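Local coordinates for putative sugar binding protein (Bacteroides vulgatus ATCC 8482, PDB 3KEZ) that probably binds sugars or related nutrients at the outer membrane as a calcium-containing member of the SusD family, at residues 68-73 with 426-431; 172-177 with 203-208; 179-184 with 197-202; 406-411 with 430-435. All coordinates share one frame; numbering follows the deposited sequence.

How the contacts relate
The chain first supplies residues 68-73, the near half of contact 1, whose partner 426-431 arrives only near the C-terminal end, so contact 1 closes a loop that encloses both helical contacts. Within it, helix 166-183 runs out and helix 195-209 runs back: contact 3 (179-184 with 197-202) closes the short connection, and contact 2 (172-177 with 203-208) encloses it on the same helix pair. Contact 4 (406-411 with 430-435), a small two-stranded sheet, follows contacts 2 and 3 in series and ends on the same stretch as contact 1, sharing Glu430 and Tyr431. Arg411 bonds to Tyr428, Met429 and Tyr68, tying the end of helix 65-68 to this sheet.

Contact 1: 68-73 with 426-431; sequences YRFNFT and TAYMEY
The Phe70 ring turns its edge to the face of Tyr431, an edge-to-face pair with centroids 4.9 Å apart and planes at 73°, and the Tyr431 hydroxyl lies in the plane of that Phe70 edge. The Tyr428 ring has the methyl of Ala427 over the centre of one face and the carbonyl oxygen of Arg69 at its edge, where Arg69 O comes 3.3 Å from Tyr428 CD2. Phe70, Tyr428 and Tyr431 thus form an aromatic cluster, built where helix 65-68 ends in a Schellman motif with Phe70 at positive phi. The cluster pins the loop after that helix to the approach and start of strand 430-431, more than 350 residues on, joining the N-terminal and C-terminal family regions. Phe70 CG stands anti to its carbonyl carbon (chi1 -61°), and Phe70 CB lies 3.7 Å from Tyr428 CD2. Tyr431 takes the crowded first torsion, CG between backbone N and carbonyl carbon, and meets Phe70 tip to tip; its hydroxyl is bonded to Thr51 O. Beside the cluster Thr426 CG2 lies 3.5 Å from Tyr68 OH, a hydroxyl hydrogen-bonded to His424 ND1. Thr426 OG1, anti to its own backbone N, accepts from Tyr428 N at 3.1 Å and 166°, an ST turn that fixes the backbone leading into the Tyr428 ring. An alanine in place of Thr426 would probably loosen that turn and the packing on Tyr68, since both OG1 and CG2 would be gone. One water bridges the segments, donating to Arg69 O at 2.6 Å and accepting from Ala427 N at 3.0 Å.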
# COMPACT_ATOMS: atom_id res chain seq x y z
N TYR A 68 14.18 -8.33 -3.59
CA TYR A 68 13.90 -9.79 -3.39
C TYR A 68 15.07 -10.51 -2.69
O TYR A 68 14.87 -11.35 -1.79
CB TYR A 68 13.56 -10.46 -4.74
CG TYR A 68 13.65 -11.95 -4.75
CD1 TYR A 68 12.75 -12.72 -4.04
CD2 TYR A 68 14.63 -12.62 -5.49
CE1 TYR A 68 12.84 -14.11 -4.02
CE2 TYR A 68 14.72 -14.01 -5.49
CZ TYR A 68 13.84 -14.75 -4.74
OH TYR A 68 13.91 -16.13 -4.72
N ARG A 69 16.29 -10.20 -3.11
CA ARG A 69 17.48 -10.86 -2.60
C ARG A 69 18.01 -10.26 -1.30
O ARG A 69 19.00 -10.77 -0.74
CB ARG A 69 18.61 -10.86 -3.66
CG ARG A 69 18.33 -11.75 -4.85
CD ARG A 69 19.42 -11.76 -5.89
NE ARG A 69 20.73 -12.05 -5.32
CZ ARG A 69 21.85 -11.33 -5.49
NH1 ARG A 69 21.87 -10.25 -6.26
NH2 ARG A 69 22.97 -11.72 -4.89
N PHE A 70 17.37 -9.19 -0.82
CA PHE A 70 17.87 -8.39 0.28
C PHE A 70 19.35 -8.09 0.10
O PHE A 70 20.16 -8.36 0.98
CB PHE A 70 17.63 -9.10 1.60
CG PHE A 70 16.21 -9.35 1.87
CD1 PHE A 70 15.41 -8.34 2.40
CD2 PHE A 70 15.63 -10.57 1.56
CE1 PHE A 70 14.09 -8.57 2.65
CE2 PHE A 70 14.30 -10.80 1.79
CZ PHE A 70 13.53 -9.80 2.35
N ASN A 71 19.68 -7.53 -1.06
CA ASN A 71 21.06 -7.35 -1.47
C ASN A 71 21.58 -5.94 -1.25
O ASN A 71 22.67 -5.63 -1.72
CB ASN A 71 21.18 -7.69 -2.97
CG ASN A 71 22.59 -7.99 -3.39
OD1 ASN A 71 23.30 -8.69 -2.68
ND2 ASN A 71 23.00 -7.48 -4.55
N PHE A 72 20.84 -5.06 -0.59
CA PHE A 72 21.33 -3.68 -0.42
C PHE A 72 22.25 -3.52 0.79
O PHE A 72 22.13 -4.26 1.79
CB PHE A 72 20.20 -2.64 -0.32
CG PHE A 72 19.42 -2.43 -1.61
CD1 PHE A 72 20.05 -1.95 -2.74
CD2 PHE A 72 18.07 -2.69 -1.66
CE1 PHE A 72 19.33 -1.73 -3.92
CE2 PHE A 72 17.36 -2.48 -2.82
CZ PHE A 72 17.99 -2.00 -3.95
N THR A 73 23.16 -2.56 0.67
CA THR A 73 24.09 -2.19 1.74
C THR A 73 23.87 -0.73 2.06
O THR A 73 23.21 -0.01 1.32
CB THR A 73 25.59 -2.27 1.33
OG1 THR A 73 25.90 -1.17 0.47
CG2 THR A 73 25.96 -3.59 0.66
N THR A 426 17.92 -16.95 -3.85
CA THR A 426 18.20 -16.02 -2.78
C THR A 426 18.89 -16.77 -1.61
O THR A 426 18.64 -17.95 -1.38
CB THR A 426 16.90 -15.37 -2.32
OG1 THR A 426 17.16 -14.45 -1.25
CG2 THR A 426 15.94 -16.44 -1.85
N ALA A 427 19.74 -16.04 -0.88
CA ALA A 427 20.36 -16.52 0.35
C ALA A 427 19.36 -16.52 1.50
O ALA A 427 19.59 -17.15 2.52
CB ALA A 427 21.50 -15.63 0.72
N TYR A 428 18.24 -15.81 1.33
CA TYR A 428 17.32 -15.58 2.46
C TYR A 428 15.93 -16.21 2.24
O TYR A 428 15.06 -15.62 1.58
CB TYR A 428 17.20 -14.07 2.71
CG TYR A 428 18.51 -13.36 2.98
CD1 TYR A 428 19.23 -13.58 4.15
CD2 TYR A 428 19.04 -12.47 2.04
CE1 TYR A 428 20.43 -12.93 4.38
CE2 TYR A 428 20.25 -11.82 2.27
CZ TYR A 428 20.92 -12.06 3.45
OH TYR A 428 22.08 -11.42 3.71
N MSE A 429 15.73 -17.39 2.84
CA MSE A 429 14.52 -18.17 2.65
C MSE A 429 13.52 -18.10 3.82
O MSE A 429 12.32 -18.25 3.62
CB MSE A 429 14.87 -19.60 2.30
CG MSE A 429 15.71 -19.74 0.98
SE MSE A 429 14.63 -19.41 -0.56
CE MSE A 429 13.48 -20.98 -0.50
N GLU A 430 13.98 -17.80 5.03
CA GLU A 430 13.10 -17.71 6.18
C GLU A 430 13.58 -16.54 7.00
O GLU A 430 14.77 -16.44 7.25
CB GLU A 430 13.11 -18.99 7.03
CG GLU A 430 12.78 -20.29 6.24
CD GLU A 430 12.33 -21.49 7.12
OE1 GLU A 430 12.63 -21.53 8.33
OE2 GLU A 430 11.68 -22.40 6.56
N TYR A 431 12.68 -15.66 7.42
CA TYR A 431 13.07 -14.50 8.24
C TYR A 431 11.83 -13.88 8.93
O TYR A 431 10.70 -14.02 8.47
CB TYR A 431 13.81 -13.45 7.39
CG TYR A 431 13.18 -13.23 6.02
CD1 TYR A 431 13.58 -14.00 4.93
CD2 TYR A 431 12.18 -12.27 5.84
CE1 TYR A 431 12.97 -13.83 3.65
CE2 TYR A 431 11.58 -12.09 4.60
CZ TYR A 431 11.97 -12.89 3.50
OH TYR A 431 11.38 -12.71 2.24
O HOH W 1 19.75 -13.12 -1.49

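Contact 2: 172-177 with 203-208; sequences EIISDL and SRVYLY
Ile173 opens the contact from helix 166-183: its CG2 branch, anti to the backbone N, crosses obliquely to Val205 and rests 3.8 Å from Val205 CG1, while the same side chain also touches Leu127 and Phe128 of helix 109-134. Ile174 comes next and has the most surface buried of the three contributing residues of this segment, with its branches divided between two partners. Its CG1 lies 3.8 Å from Val205 CG1, whereas CG2 meets the end of Tyr206, 3.7 Å from CE1 and 3.5 Å from OH, and CD1 reaches the same side of the ring at 3.8 Å from CE1. An alanine here would probably leave both Val205 and the Tyr206 ring less firmly packed, because all three of those branch atoms would be missing. One turn on, Leu177 sends CD1 to Val205 CG2 at 3.9 Å. Val205 therefore sits among Ile173, Ile174 and Leu177, its CG1 serving the two isoleucines and its CG2 touching Ile173 and Leu177. The two short helical segments run antiparallel, their axes 10.4 Å apart and 156° between directions. Such apolar packing is consistent with the helical hairpins of TPR-like folds, the clan of this starch-binding-associating region.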
# COMPACT_ATOMS: atom_id res chain seq x y z
N GLU A 172 1.53 10.30 15.24
CA GLU A 172 1.36 11.32 14.18
C GLU A 172 0.53 10.79 13.02
O GLU A 172 -0.35 11.51 12.51
CB GLU A 172 2.71 11.83 13.67
CG GLU A 172 3.53 12.63 14.65
CD GLU A 172 2.72 13.69 15.41
OE1 GLU A 172 1.96 14.46 14.80
OE2 GLU A 172 2.83 13.71 16.65
N ILE A 173 0.81 9.54 12.62
CA ILE A 173 0.11 8.88 11.52
C ILE A 173 -1.37 8.81 11.86
O ILE A 173 -2.21 9.25 11.07
CB ILE A 173 0.64 7.46 11.23
CG1 ILE A 173 2.09 7.54 10.70
CG2 ILE A 173 -0.29 6.74 10.20
CD1 ILE A 173 2.99 6.26 10.89
N ILE A 174 -1.69 8.30 13.04
CA ILE A 174 -3.09 8.10 13.46
C ILE A 174 -3.78 9.46 13.64
O ILE A 174 -4.93 9.66 13.20
CB ILE A 174 -3.14 7.22 14.75
CG1 ILE A 174 -2.72 5.78 14.40
CG2 ILE A 174 -4.52 7.21 15.40
CD1 ILE A 174 -2.47 4.86 15.64
N SER A 175 -3.08 10.42 14.24
CA SER A 175 -3.67 11.75 14.39
C SER A 175 -4.03 12.38 13.05
O SER A 175 -5.13 12.90 12.92
CB SER A 175 -2.75 12.69 15.16
OG SER A 175 -3.29 13.97 15.17
N ASP A 176 -3.11 12.33 12.08
CA ASP A 176 -3.38 12.90 10.76
C ASP A 176 -4.56 12.20 10.10
O ASP A 176 -5.52 12.82 9.65
CB ASP A 176 -2.13 12.78 9.85
CG ASP A 176 -1.04 13.79 10.19
OD1 ASP A 176 -1.29 14.69 11.04
OD2 ASP A 176 0.06 13.70 9.57
N LEU A 177 -4.50 10.87 10.08
CA LEU A 177 -5.55 10.10 9.39
C LEU A 177 -6.90 10.24 10.05
O LEU A 177 -7.92 10.43 9.36
CB LEU A 177 -5.15 8.64 9.19
CG LEU A 177 -4.21 8.31 8.03
CD1 LEU A 177 -3.56 6.91 8.18
CD2 LEU A 177 -4.94 8.44 6.65
N SER A 203 -7.69 2.03 9.30
CA SER A 203 -7.94 0.69 9.82
C SER A 203 -6.74 -0.22 9.70
O SER A 203 -6.46 -0.99 10.60
CB SER A 203 -9.22 0.03 9.19
OG SER A 203 -8.99 -0.51 7.89
N ARG A 204 -6.02 -0.13 8.60
CA ARG A 204 -4.78 -0.88 8.44
C ARG A 204 -3.77 -0.44 9.48
O ARG A 204 -3.11 -1.29 10.13
CB ARG A 204 -4.22 -0.69 7.00
CG ARG A 204 -3.03 -1.63 6.72
CD ARG A 204 -2.19 -1.14 5.58
NE ARG A 204 -2.95 -0.93 4.37
CZ ARG A 204 -2.49 -0.26 3.31
NH1 ARG A 204 -1.29 0.28 3.33
NH2 ARG A 204 -3.22 -0.11 2.24
N VAL A 205 -3.62 0.87 9.65
CA VAL A 205 -2.63 1.39 10.57
C VAL A 205 -2.95 0.89 12.00
O VAL A 205 -2.07 0.41 12.68
CB VAL A 205 -2.52 2.91 10.53
CG1 VAL A 205 -1.55 3.41 11.65
CG2 VAL A 205 -2.05 3.40 9.15
N TYR A 206 -4.22 0.92 12.39
CA TYR A 206 -4.61 0.35 13.68
C TYR A 206 -4.28 -1.14 13.82
O TYR A 206 -3.93 -1.60 14.93
CB TYR A 206 -6.09 0.61 13.95
CG TYR A 206 -6.47 2.05 14.35
CD1 TYR A 206 -5.82 2.71 15.39
CD2 TYR A 206 -7.59 2.67 13.80
CE1 TYR A 206 -6.20 3.96 15.80
CE2 TYR A 206 -8.01 3.96 14.24
CZ TYR A 206 -7.30 4.56 15.24
OH TYR A 206 -7.66 5.77 15.68
N LEU A 207 -4.43 -1.92 12.75
CA LEU A 207 -4.08 -3.37 12.83
C LEU A 207 -2.61 -3.51 13.12
O LEU A 207 -2.19 -4.30 13.99
CB LEU A 207 -4.42 -4.12 11.53
CG LEU A 207 -5.88 -4.28 11.16
CD1 LEU A 207 -6.06 -4.87 9.77
CD2 LEU A 207 -6.52 -5.13 12.24
N TYR A 208 -1.79 -2.76 12.39
CA TYR A 208 -0.31 -2.83 12.61
C TYR A 208 0.11 -2.49 14.02
O TYR A 208 1.09 -3.02 14.53
CB TYR A 208 0.46 -1.86 11.70
CG TYR A 208 0.71 -2.28 10.28
CD1 TYR A 208 -0.32 -2.71 9.47
CD2 TYR A 208 1.98 -2.24 9.73
CE1 TYR A 208 -0.10 -3.07 8.17
CE2 TYR A 208 2.20 -2.61 8.41
CZ TYR A 208 1.16 -3.00 7.63
OH TYR A 208 1.35 -3.33 6.30

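Contact 3: 179-184 with 197-202; sequences NSTELL and AAMTLL
Thr181, Ala198 and Met199, the last deposited as selenomethionine, have more surface buried here than the other residues. Thr181 takes the torsion that holds OG1 in the crowded position between its backbone N and carbonyl carbon (chi1 63°), where the hydroxyl bonds back to Lys178 O, one turn earlier in the same helix. This leaves CG2, anti to the carbonyl carbon, to do the touching. It meets Met199 CG at 3.5 Å, tighter than usual for two carbons, with the side chains crossing at about a right angle. Met199 runs extended beyond CG and carries CE past Thr181, 4.2 Å from Thr181 CB; it also touches Asn221 and Ala222 of helix 212-229.

Ala198 presents only a methyl, and two groups close on it: Ser180 OG at 3.4 Å and Leu184 CD1 at 3.5 Å. The Ser180 hydroxyl is bonded within its own helix, to Leu177 O. With these small residues between them, the axes of 179-183 and 197-202 approach to 9.0 Å and run antiparallel, 160° apart. This is the end, near the connecting loop, of an antiparallel helical hairpin (helices 166-183 and 195-209), consistent with the TPR clan. Helix 109-134 lies against Ser180 and Leu184. With both hydroxyls turned to carbonyls of their own helix, the polar groups are satisfied locally and what meets across the interface is essentially van der Waals packing.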
# COMPACT_ATOMS: atom_id res chain seq x y z
N ASN A 179 -8.07 12.70 11.83
CA ASN A 179 -8.51 14.04 11.52
C ASN A 179 -8.96 14.17 10.07
O ASN A 179 -9.95 14.84 9.81
CB ASN A 179 -7.39 15.02 11.81
CG ASN A 179 -7.28 15.32 13.28
OD1 ASN A 179 -8.28 15.62 13.93
ND2 ASN A 179 -6.07 15.25 13.83
N SER A 180 -8.25 13.52 9.15
CA SER A 180 -8.65 13.53 7.74
C SER A 180 -10.02 12.90 7.54
O SER A 180 -10.77 13.34 6.68
CB SER A 180 -7.62 12.83 6.85
OG SER A 180 -7.72 11.38 6.89
N THR A 181 -10.37 11.90 8.36
CA THR A 181 -11.69 11.19 8.19
C THR A 181 -12.86 12.08 8.60
O THR A 181 -13.99 11.81 8.23
CB THR A 181 -11.79 9.90 9.00
OG1 THR A 181 -11.70 10.20 10.40
CG2 THR A 181 -10.72 8.88 8.61
N GLU A 182 -12.57 13.13 9.37
CA GLU A 182 -13.55 14.06 9.81
C GLU A 182 -13.67 15.27 8.87
O GLU A 182 -14.60 16.06 9.01
CB GLU A 182 -13.18 14.54 11.19
CG GLU A 182 -13.20 13.46 12.29
CD GLU A 182 -12.32 13.82 13.50
OE1 GLU A 182 -11.80 14.96 13.59
OE2 GLU A 182 -12.13 12.96 14.38
N LEU A 183 -12.70 15.43 7.97
CA LEU A 183 -12.62 16.59 7.10
C LEU A 183 -12.89 16.28 5.62
O LEU A 183 -13.51 17.07 4.91
CB LEU A 183 -11.24 17.23 7.27
CG LEU A 183 -10.95 17.97 8.57
CD1 LEU A 183 -9.53 18.44 8.59
CD2 LEU A 183 -11.90 19.12 8.78
N LEU A 184 -12.40 15.13 5.16
CA LEU A 184 -12.55 14.70 3.79
C LEU A 184 -13.99 14.48 3.39
O LEU A 184 -14.82 13.98 4.17
CB LEU A 184 -11.81 13.38 3.57
CG LEU A 184 -10.30 13.40 3.48
CD1 LEU A 184 -9.72 12.04 3.87
CD2 LEU A 184 -9.90 13.81 2.08
N ALA A 197 -11.36 5.96 1.57
CA ALA A 197 -9.94 5.59 1.41
C ALA A 197 -9.17 5.85 2.70
O ALA A 197 -8.49 4.96 3.22
CB ALA A 197 -9.27 6.38 0.24
N ALA A 198 -9.29 7.05 3.25
CA ALA A 198 -8.55 7.38 4.50
C ALA A 198 -8.97 6.48 5.69
O ALA A 198 -8.12 6.04 6.44
CB ALA A 198 -8.65 8.86 4.88
N MSE A 199 -10.26 6.18 5.82
CA MSE A 199 -10.72 5.28 6.89
C MSE A 199 -10.15 3.86 6.71
O MSE A 199 -9.80 3.19 7.67
CB MSE A 199 -12.24 5.22 6.95
CG MSE A 199 -12.90 6.39 7.48
SE MSE A 199 -14.79 6.00 7.78
CE MSE A 199 -15.31 7.72 8.57
N THR A 200 -10.10 3.39 5.47
CA THR A 200 -9.55 2.06 5.19
C THR A 200 -8.07 2.02 5.56
O THR A 200 -7.65 1.11 6.26
CB THR A 200 -9.76 1.66 3.73
OG1 THR A 200 -11.15 1.64 3.45
CG2 THR A 200 -9.19 0.31 3.43
N LEU A 201 -7.31 3.03 5.16
CA LEU A 201 -5.85 3.08 5.50
C LEU A 201 -5.72 3.15 7.02
O LEU A 201 -4.96 2.40 7.60
CB LEU A 201 -5.14 4.26 4.87
CG LEU A 201 -3.64 4.45 5.10
CD1 LEU A 201 -2.89 3.13 4.84
CD2 LEU A 201 -3.07 5.58 4.23
N LEU A 202 -6.55 3.98 7.66
CA LEU A 202 -6.44 4.15 9.10
C LEU A 202 -6.72 2.80 9.81
O LEU A 202 -6.02 2.47 10.76
CB LEU A 202 -7.37 5.26 9.62
CG LEU A 202 -7.38 5.44 11.15
CD1 LEU A 202 -5.94 5.49 11.73
CD2 LEU A 202 -8.18 6.67 11.53

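Contact 4: 406-411 with 430-435; sequences GMTVKR and EYDWNF. With EDO (1,2-ethanediol), chain I.
A two-stranded antiparallel sheet joins residues 409-410 to 430-431, just after helix 398-403 ends in a Schellman motif at Gly406. Val409 and Tyr431 form its hydrogen-bonded pair: Val409 N gives to Tyr431 O at 2.7 Å, nearly along the C=O axis but bent at N-H (133°), and Tyr431 N returns a straighter bond to Val409 O at 2.9 Å. On the face of Val409 and Tyr431 their side chains lie side by side, pointing the same way, Val409 CG1 3.4 Å from Tyr431 CZ. The Tyr431 hydroxyl, bonded to Thr51 O and not to Arg411, sits over one face of the Arg411 guanidinium, planes 86° apart; Arg411 bonds to Tyr68 O, Tyr428 O and Gly52 O. On the face of Lys410 and Glu430, Lys410 CG lies 3.7 Å from Glu430 CD. Gly406 CA makes a CH-pi contact 3.7 Å from the six-membered ring centroid of Trp433, where a side chain would crowd the ring. Asp432 OD1 accepts from Asn434 N, met from above the carboxylate plane, and OD2 from an ethanediol probably left by the crystallisation liquor. This Asx turn overlies the type I beta turn 432-435, by which the second strand leaves the short antiparallel ladder.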
# COMPACT_ATOMS: atom_id res chain seq x y z
N GLY A 406 4.41 -10.87 13.96
CA GLY A 406 5.42 -11.74 14.57
C GLY A 406 5.50 -13.13 13.96
O GLY A 406 5.93 -14.10 14.60
N MSE A 407 5.13 -13.21 12.69
CA MSE A 407 5.23 -14.44 11.98
C MSE A 407 6.51 -14.45 11.16
O MSE A 407 7.13 -13.41 10.93
CB MSE A 407 3.99 -14.64 11.11
CG MSE A 407 2.73 -14.82 11.92
SE MSE A 407 1.20 -14.72 10.77
CE MSE A 407 -0.17 -15.13 11.99
N THR A 408 6.94 -15.65 10.76
CA THR A 408 8.16 -15.83 9.98
C THR A 408 7.78 -15.92 8.49
O THR A 408 6.96 -16.76 8.12
CB THR A 408 8.91 -17.10 10.41
OG1 THR A 408 9.11 -17.07 11.83
CG2 THR A 408 10.28 -17.26 9.69
N VAL A 409 8.37 -15.06 7.65
CA VAL A 409 8.28 -15.23 6.19
C VAL A 409 9.07 -16.49 5.80
O VAL A 409 10.27 -16.63 6.13
CB VAL A 409 8.77 -13.99 5.44
CG1 VAL A 409 8.83 -14.25 3.91
CG2 VAL A 409 7.91 -12.70 5.81
N LYS A 410 8.41 -17.44 5.15
CA LYS A 410 9.08 -18.69 4.75
C LYS A 410 8.89 -18.91 3.24
O LYS A 410 7.81 -19.25 2.81
CB LYS A 410 8.52 -19.87 5.56
CG LYS A 410 9.01 -19.85 7.01
CD LYS A 410 8.45 -20.95 7.87
CE LYS A 410 8.93 -20.87 9.32
NZ LYS A 410 8.53 -22.07 10.09
N ARG A 411 9.91 -18.59 2.45
CA ARG A 411 9.95 -18.91 1.03
C ARG A 411 10.13 -20.43 0.87
O ARG A 411 10.98 -21.01 1.54
CB ARG A 411 11.09 -18.16 0.35
CG ARG A 411 10.85 -16.66 0.31
CD ARG A 411 12.07 -15.89 0.01
NE ARG A 411 11.76 -14.49 -0.25
CZ ARG A 411 12.66 -13.55 -0.48
NH1 ARG A 411 13.99 -13.81 -0.45
NH2 ARG A 411 12.24 -12.34 -0.76
N GLU A 430 13.98 -17.80 5.03
CA GLU A 430 13.10 -17.71 6.18
C GLU A 430 13.58 -16.54 7.00
O GLU A 430 14.77 -16.44 7.25
CB GLU A 430 13.11 -18.99 7.03
CG GLU A 430 12.78 -20.29 6.24
CD GLU A 430 12.33 -21.49 7.12
OE1 GLU A 430 12.63 -21.53 8.33
OE2 GLU A 430 11.68 -22.40 6.56
N TYR A 431 12.68 -15.66 7.42
CA TYR A 431 13.07 -14.50 8.24
C TYR A 431 11.83 -13.88 8.93
O TYR A 431 10.70 -14.02 8.47
CB TYR A 431 13.81 -13.45 7.39
CG TYR A 431 13.18 -13.23 6.02
CD1 TYR A 431 13.58 -14.00 4.93
CD2 TYR A 431 12.18 -12.27 5.84
CE1 TYR A 431 12.97 -13.83 3.65
CE2 TYR A 431 11.58 -12.09 4.60
CZ TYR A 431 11.97 -12.89 3.50
OH TYR A 431 11.38 -12.71 2.24
N ASP A 432 12.09 -13.19 10.03
CA ASP A 432 11.07 -12.61 10.87
C ASP A 432 11.52 -11.20 11.22
O ASP A 432 12.45 -10.71 10.63
CB ASP A 432 10.86 -13.47 12.11
CG ASP A 432 12.12 -13.69 12.92
OD1 ASP A 432 13.06 -12.83 12.95
OD2 ASP A 432 12.18 -14.75 13.57
N TRP A 433 10.87 -10.56 12.20
CA TRP A 433 11.19 -9.18 12.55
C TRP A 433 12.56 -8.97 13.22
O TRP A 433 12.91 -7.84 13.55
CB TRP A 433 10.05 -8.54 13.35
CG TRP A 433 9.71 -9.18 14.70
CD1 TRP A 433 10.55 -9.89 15.53
CD2 TRP A 433 8.47 -9.08 15.38
NE1 TRP A 433 9.87 -10.28 16.67
CE2 TRP A 433 8.59 -9.79 16.59
CE3 TRP A 433 7.24 -8.48 15.06
CZ2 TRP A 433 7.54 -9.89 17.49
CZ3 TRP A 433 6.21 -8.57 15.96
CH2 TRP A 433 6.35 -9.27 17.15
N ASN A 434 13.34 -10.05 13.36
CA ASN A 434 14.70 -9.93 13.83
C ASN A 434 15.67 -9.81 12.68
O ASN A 434 16.83 -9.58 12.91
CB ASN A 434 15.08 -11.10 14.74
CG ASN A 434 14.24 -11.15 16.00
OD1 ASN A 434 14.29 -10.22 16.78
ND2 ASN A 434 13.45 -12.21 16.17
N PHE A 435 15.20 -9.99 11.44
CA PHE A 435 16.11 -9.95 10.28
C PHE A 435 16.35 -8.47 9.95
O PHE A 435 15.40 -7.73 9.68
CB PHE A 435 15.45 -10.67 9.12
CG PHE A 435 16.22 -10.65 7.83
CD1 PHE A 435 17.59 -10.83 7.80
CD2 PHE A 435 15.53 -10.52 6.64
CE1 PHE A 435 18.27 -10.85 6.58
CE2 PHE A 435 16.18 -10.54 5.42
CZ PHE A 435 17.55 -10.72 5.39
C1 EDO I . 14.59 -15.30 16.01
O1 EDO I . 14.58 -14.85 14.65
C2 EDO I . 14.65 -16.81 15.98
O2 EDO I . 15.94 -17.20 15.53
O HOH W 2 7.85 -11.33 12.41